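Local coordinates for protein deacetylase EF_0837 (Enterococcus faecalis, PDB 2ICS) that deacetylates acetyl-(R)-mandelate in vitro, though with very low efficiency, as a two-zinc hydrolase of the amidohydrolase superfamily, at residues A[63-75]-A[99-111]. Sequence-based numbering, arbitrary orientation.
Sequences CFEKMALYYDYPD and EFYDLAQQAKTNV. With ADE (adenine), chain D.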
loop_
_atom_site.group_PDB
_atom_site.type_symbol
_atom_site.label_atom_id
_atom_site.label_comp_id
_atom_site.label_asym_id
_atom_site.label_seq_id
_atom_site.Cartn_x
_atom_site.Cartn_y
_atom_site.Cartn_z
ATOM N N CYS A 63 5.419 8.374 -5.861
ATOM C CA CYS A 63 4.899 9.704 -6.116
ATOM C C CYS A 63 5.837 10.893 -5.909
ATOM O O CYS A 63 5.383 11.972 -5.522
ATOM C CB CYS A 63 3.625 9.913 -5.292
ATOM S SG CYS A 63 3.844 9.699 -3.522
ATOM N N PHE A 64 7.135 10.698 -6.136
ATOM C CA PHE A 64 8.092 11.799 -6.045
ATOM C C PHE A 64 8.037 12.348 -7.471
ATOM O O PHE A 64 8.666 11.795 -8.372
ATOM C CB PHE A 64 9.506 11.291 -5.736
ATOM C CG PHE A 64 10.552 12.381 -5.697
ATOM C CD1 PHE A 64 11.906 12.062 -5.687
ATOM C CD2 PHE A 64 10.185 13.729 -5.673
ATOM C CE1 PHE A 64 12.885 13.062 -5.653
ATOM C CE2 PHE A 64 11.154 14.735 -5.642
ATOM C CZ PHE A 64 12.505 14.401 -5.631
ATOM N N GLU A 65 7.280 13.426 -7.670
ATOM C CA GLU A 65 7.092 13.997 -9.004
ATOM C C GLU A 65 8.337 14.447 -9.775
ATOM O O GLU A 65 8.277 14.621 -10.995
ATOM C CB GLU A 65 6.076 15.150 -8.948
ATOM C CG GLU A 65 6.576 16.423 -8.282
ATOM C CD GLU A 65 5.567 17.559 -8.373
ATOM O OE1 GLU A 65 4.563 17.546 -7.626
ATOM O OE2 GLU A 65 5.771 18.467 -9.204
ATOM N N LYS A 66 9.460 14.624 -9.087
ATOM C CA LYS A 66 10.684 15.059 -9.757
ATOM C C LYS A 66 11.590 13.927 -10.243
ATOM O O LYS A 66 12.591 14.182 -10.913
ATOM C CB LYS A 66 11.487 15.993 -8.845
ATOM C CG LYS A 66 10.831 17.342 -8.607
ATOM C CD LYS A 66 10.587 18.073 -9.919
ATOM C CE LYS A 66 10.084 19.485 -9.676
ATOM N NZ LYS A 66 11.076 20.290 -8.905
HETATM N N MSE A 67 11.241 12.687 -9.913
HETATM C CA MSE A 67 12.041 11.532 -10.327
HETATM C C MSE A 67 11.880 11.263 -11.818
HETATM O O MSE A 67 10.817 11.487 -12.389
HETATM C CB MSE A 67 11.645 10.289 -9.521
HETATM C CG MSE A 67 12.513 9.055 -9.772
HETATM SE SE MSE A 67 14.417 9.330 -9.449
HETATM C CE MSE A 67 14.381 9.590 -7.534
ATOM N N ALA A 68 12.952 10.764 -12.426
ATOM C CA ALA A 68 13.021 10.467 -13.854
ATOM C C ALA A 68 11.781 9.872 -14.503
ATOM O O ALA A 68 10.899 10.600 -14.959
ATOM C CB ALA A 68 14.218 9.567 -14.129
ATOM N N LEU A 69 11.725 8.547 -14.560
ATOM C CA LEU A 69 10.602 7.863 -15.193
ATOM C C LEU A 69 9.594 7.347 -14.174
ATOM O O LEU A 69 8.385 7.461 -14.362
ATOM C CB LEU A 69 11.115 6.683 -16.024
ATOM C CG LEU A 69 12.381 6.890 -16.865
ATOM C CD1 LEU A 69 12.616 5.659 -17.731
ATOM C CD2 LEU A 69 12.239 8.130 -17.737
ATOM N N TYR A 70 10.121 6.776 -13.099
ATOM C CA TYR A 70 9.333 6.203 -12.017
ATOM C C TYR A 70 8.783 7.314 -11.109
ATOM O O TYR A 70 9.384 7.633 -10.086
ATOM C CB TYR A 70 10.246 5.262 -11.225
ATOM C CG TYR A 70 9.663 3.905 -10.883
ATOM C CD1 TYR A 70 9.081 3.096 -11.864
ATOM C CD2 TYR A 70 9.722 3.414 -9.579
ATOM C CE1 TYR A 70 8.569 1.832 -11.543
ATOM C CE2 TYR A 70 9.221 2.154 -9.251
ATOM C CZ TYR A 70 8.643 1.373 -10.235
ATOM O OH TYR A 70 8.118 0.148 -9.900
ATOM N N TYR A 71 7.639 7.893 -11.472
ATOM C CA TYR A 71 7.055 8.978 -10.685
ATOM C C TYR A 71 5.559 9.158 -10.940
ATOM O O TYR A 71 4.972 8.507 -11.804
ATOM C CB TYR A 71 7.751 10.300 -11.040
ATOM C CG TYR A 71 7.291 10.859 -12.376
ATOM C CD1 TYR A 71 6.245 11.781 -12.449
ATOM C CD2 TYR A 71 7.840 10.397 -13.572
ATOM C CE1 TYR A 71 5.753 12.222 -13.681
ATOM C CE2 TYR A 71 7.353 10.831 -14.808
ATOM C CZ TYR A 71 6.308 11.740 -14.855
ATOM O OH TYR A 71 5.794 12.144 -16.072
ATOM N N ASP A 72 4.959 10.067 -10.176
ATOM C CA ASP A 72 3.554 10.424 -10.335
ATOM C C ASP A 72 3.249 11.599 -9.426
ATOM O O ASP A 72 4.115 12.045 -8.672
ATOM C CB ASP A 72 2.620 9.257 -9.995
ATOM C CG ASP A 72 1.352 9.276 -10.836
ATOM O OD1 ASP A 72 0.888 10.392 -11.176
ATOM O OD2 ASP A 72 0.820 8.189 -11.158
ATOM N N TYR A 73 2.023 12.103 -9.495
ATOM C CA TYR A 73 1.622 13.230 -8.666
ATOM C C TYR A 73 0.720 12.732 -7.550
ATOM O O TYR A 73 -0.356 12.190 -7.799
ATOM C CB TYR A 73 0.910 14.285 -9.511
ATOM C CG TYR A 73 1.732 14.721 -10.701
ATOM C CD1 TYR A 73 1.684 14.011 -11.898
ATOM C CD2 TYR A 73 2.609 15.808 -10.613
ATOM C CE1 TYR A 73 2.488 14.363 -12.980
ATOM C CE2 TYR A 73 3.426 16.171 -11.691
ATOM C CZ TYR A 73 3.358 15.439 -12.867
ATOM O OH TYR A 73 4.166 15.761 -13.925
ATOM N N PRO A 74 1.160 12.914 -6.295
ATOM C CA PRO A 74 0.460 12.505 -5.077
ATOM C C PRO A 74 -1.066 12.551 -5.108
ATOM O O PRO A 74 -1.730 11.548 -4.837
ATOM C CB PRO A 74 1.048 13.436 -4.026
ATOM C CG PRO A 74 2.469 13.518 -4.462
ATOM C CD PRO A 74 2.345 13.728 -5.961
ATOM N N ASP A 75 -1.635 13.699 -5.441
ATOM C CA ASP A 75 -3.081 13.787 -5.439
ATOM C C ASP A 75 -3.794 13.054 -6.569
ATOM O O ASP A 75 -4.999 12.824 -6.480
ATOM C CB ASP A 75 -3.521 15.253 -5.361
ATOM C CG ASP A 75 -3.044 15.930 -4.084
ATOM O OD1 ASP A 75 -2.901 15.238 -3.047
ATOM O OD2 ASP A 75 -2.817 17.155 -4.111
ATOM N N GLU A 99 14.142 16.627 -0.700
ATOM C CA GLU A 99 13.530 17.333 -1.814
ATOM C C GLU A 99 12.128 16.766 -2.028
ATOM O O GLU A 99 11.196 17.489 -2.386
ATOM C CB GLU A 99 14.357 17.143 -3.083
ATOM C CG GLU A 99 13.955 18.064 -4.216
ATOM C CD GLU A 99 14.592 17.673 -5.530
ATOM O OE1 GLU A 99 15.689 17.071 -5.501
ATOM O OE2 GLU A 99 14.003 17.978 -6.592
ATOM N N PHE A 100 11.990 15.460 -1.809
ATOM C CA PHE A 100 10.708 14.781 -1.965
ATOM C C PHE A 100 9.779 15.197 -0.828
ATOM O O PHE A 100 8.607 15.503 -1.049
ATOM C CB PHE A 100 10.929 13.259 -1.969
ATOM C CG PHE A 100 9.658 12.440 -1.974
ATOM C CD1 PHE A 100 8.496 12.917 -2.575
ATOM C CD2 PHE A 100 9.641 11.170 -1.402
ATOM C CE1 PHE A 100 7.329 12.141 -2.606
ATOM C CE2 PHE A 100 8.485 10.384 -1.427
ATOM C CZ PHE A 100 7.323 10.871 -2.031
ATOM N N TYR A 101 10.319 15.225 0.386
ATOM C CA TYR A 101 9.551 15.607 1.566
ATOM C C TYR A 101 8.908 16.988 1.436
ATOM O O TYR A 101 7.742 17.170 1.789
ATOM C CB TYR A 101 10.447 15.586 2.804
ATOM C CG TYR A 101 9.763 16.068 4.066
ATOM C CD1 TYR A 101 8.765 15.311 4.676
ATOM C CD2 TYR A 101 10.112 17.286 4.645
ATOM C CE1 TYR A 101 8.131 15.756 5.837
ATOM C CE2 TYR A 101 9.483 17.740 5.805
ATOM C CZ TYR A 101 8.497 16.974 6.395
ATOM O OH TYR A 101 7.879 17.422 7.542
ATOM N N ASP A 102 9.669 17.958 0.936
ATOM C CA ASP A 102 9.157 19.315 0.783
ATOM C C ASP A 102 7.957 19.376 -0.155
ATOM O O ASP A 102 6.988 20.086 0.113
ATOM C CB ASP A 102 10.257 20.257 0.275
ATOM C CG ASP A 102 11.397 20.414 1.264
ATOM O OD1 ASP A 102 11.128 20.529 2.481
ATOM O OD2 ASP A 102 12.567 20.439 0.821
ATOM N N LEU A 103 8.026 18.642 -1.260
ATOM C CA LEU A 103 6.924 18.622 -2.213
ATOM C C LEU A 103 5.745 17.869 -1.625
ATOM O O LEU A 103 4.593 18.257 -1.812
ATOM C CB LEU A 103 7.349 17.948 -3.518
ATOM C CG LEU A 103 8.309 18.725 -4.418
ATOM C CD1 LEU A 103 8.724 17.863 -5.598
ATOM C CD2 LEU A 103 7.633 19.998 -4.896
ATOM N N ALA A 104 6.043 16.790 -0.908
ATOM C CA ALA A 104 5.020 15.949 -0.295
ATOM C C ALA A 104 4.104 16.687 0.678
ATOM O O ALA A 104 2.991 16.239 0.944
ATOM C CB ALA A 104 5.680 14.767 0.414
ATOM N N GLN A 105 4.570 17.813 1.207
ATOM C CA GLN A 105 3.775 18.583 2.158
ATOM C C GLN A 105 2.638 19.379 1.530
ATOM O O GLN A 105 1.604 19.589 2.158
ATOM C CB GLN A 105 4.678 19.537 2.945
ATOM C CG GLN A 105 5.813 18.842 3.663
ATOM C CD GLN A 105 5.358 17.569 4.349
ATOM O OE1 GLN A 105 4.464 17.590 5.199
ATOM N NE2 GLN A 105 5.966 16.449 3.976
ATOM N N GLN A 106 2.822 19.818 0.292
ATOM C CA GLN A 106 1.799 20.609 -0.387
ATOM C C GLN A 106 0.644 19.774 -0.943
ATOM O O GLN A 106 -0.325 20.321 -1.471
ATOM C CB GLN A 106 2.440 21.425 -1.518
ATOM C CG GLN A 106 3.114 20.581 -2.588
ATOM C CD GLN A 106 3.684 21.407 -3.737
ATOM O OE1 GLN A 106 4.532 22.284 -3.533
ATOM N NE2 GLN A 106 3.222 21.124 -4.954
ATOM N N ALA A 107 0.745 18.453 -0.821
ATOM C CA ALA A 107 -0.297 17.560 -1.324
ATOM C C ALA A 107 -1.460 17.469 -0.343
ATOM O O ALA A 107 -1.269 17.555 0.863
ATOM C CB ALA A 107 0.280 16.167 -1.579
ATOM N N LYS A 108 -2.668 17.305 -0.867
ATOM C CA LYS A 108 -3.844 17.193 -0.015
ATOM C C LYS A 108 -3.765 15.834 0.671
ATOM O O LYS A 108 -4.106 15.685 1.848
ATOM C CB LYS A 108 -5.119 17.283 -0.859
ATOM C CG LYS A 108 -5.355 18.643 -1.519
ATOM C CD LYS A 108 -6.520 18.567 -2.507
ATOM C CE LYS A 108 -6.949 19.942 -3.020
ATOM N NZ LYS A 108 -5.859 20.668 -3.735
ATOM N N THR A 109 -3.290 14.850 -0.084
ATOM C CA THR A 109 -3.144 13.486 0.400
ATOM C C THR A 109 -2.034 13.415 1.435
ATOM O O THR A 109 -1.062 14.160 1.347
ATOM C CB THR A 109 -2.765 12.537 -0.756
ATOM O OG1 THR A 109 -3.677 12.717 -1.848
ATOM C CG2 THR A 109 -2.818 11.091 -0.299
ATOM N N ASN A 110 -2.178 12.535 2.422
ATOM C CA ASN A 110 -1.119 12.367 3.409
ATOM C C ASN A 110 -0.085 11.512 2.694
ATOM O O ASN A 110 -0.422 10.473 2.123
ATOM C CB ASN A 110 -1.613 11.624 4.655
ATOM C CG ASN A 110 -2.699 12.374 5.389
ATOM O OD1 ASN A 110 -2.594 13.579 5.600
ATOM N ND2 ASN A 110 -3.748 11.664 5.789
ATOM N N VAL A 111 1.166 11.949 2.712
ATOM C CA VAL A 111 2.226 11.212 2.047
ATOM C C VAL A 111 3.355 10.834 2.989
ATOM O O VAL A 111 3.961 11.696 3.624
ATOM C CB VAL A 111 2.833 12.028 0.884
ATOM C CG1 VAL A 111 3.959 11.249 0.227
ATOM C CG2 VAL A 111 1.751 12.365 -0.137
HETATM N N9 ADE D . 12.057 -4.380 -12.885
HETATM C C8 ADE D . 11.776 -5.385 -12.002
HETATM N N7 ADE D . 11.049 -4.934 -11.017
HETATM C C5 ADE D . 10.815 -3.612 -11.200
HETATM C C6 ADE D . 10.110 -2.600 -10.486
HETATM N N6 ADE D . 9.457 -2.897 -9.301
HETATM N N1 ADE D . 10.091 -1.342 -10.990
HETATM C C2 ADE D . 10.716 -1.029 -12.138
HETATM N N3 ADE D . 11.390 -1.950 -12.837
HETATM C C4 ADE D . 11.465 -3.234 -12.412
#
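A reciprocal CH-pi contact between Phe64 and Phe100 at one end and the Asp75 carboxylate held by backbone N-H groups at the other join an active-site loop to an outer helix and the start of the strand that follows it in this amidohydrolase TIM barrel. The loop 63-75 directly follows the zinc ligands His60 and His62, while 99-111 runs from helix 97-105 into the parallel strand 110-114.

The Phe64 and Phe100 side chains run antiparallel. Their planes are inclined at 30°, but centroids 5.1 Å apart mean that the rings are strongly displaced; one face of each receives the other residue's CB, and the opposite face of Phe64 lies against Met67 N. Phe100 CB sits 3.8 Å from the Phe64 ring centroid, only 9° off the normal, and Phe64 CB meets the Phe100 face nearer its rim. The Phe64 edge is bordered in plane by Leu103 CD1 and by the Glu99 carboxylate, turned nearly perpendicular to the ring. Cys63 SG touches the Phe100 edge, 4.0 Å from CZ.

Leu103 CD1 also packs on CG of both Glu65 and Lys66, and Pro74 CB rests 3.7 Å from Ala107 CB. Beyond this apolar seam the same loop carries Tyr70, whose OH approaches adenine N1 to 2.7 Å.

At the far end Asp75 has CG anti to its carbonyl carbon, which carries the carboxylate to the turn before strand 110-114. Asp75 OD1 accepts a hydrogen bond from Thr109 N at 3.0 Å, nearly straight (166°); Lys108 N adds weak ones to OD1 and OD2. Thr109 OG1, also bonded to Val79 N, donates to the anti lone pair of Asp75 OD1 at 2.9 Å.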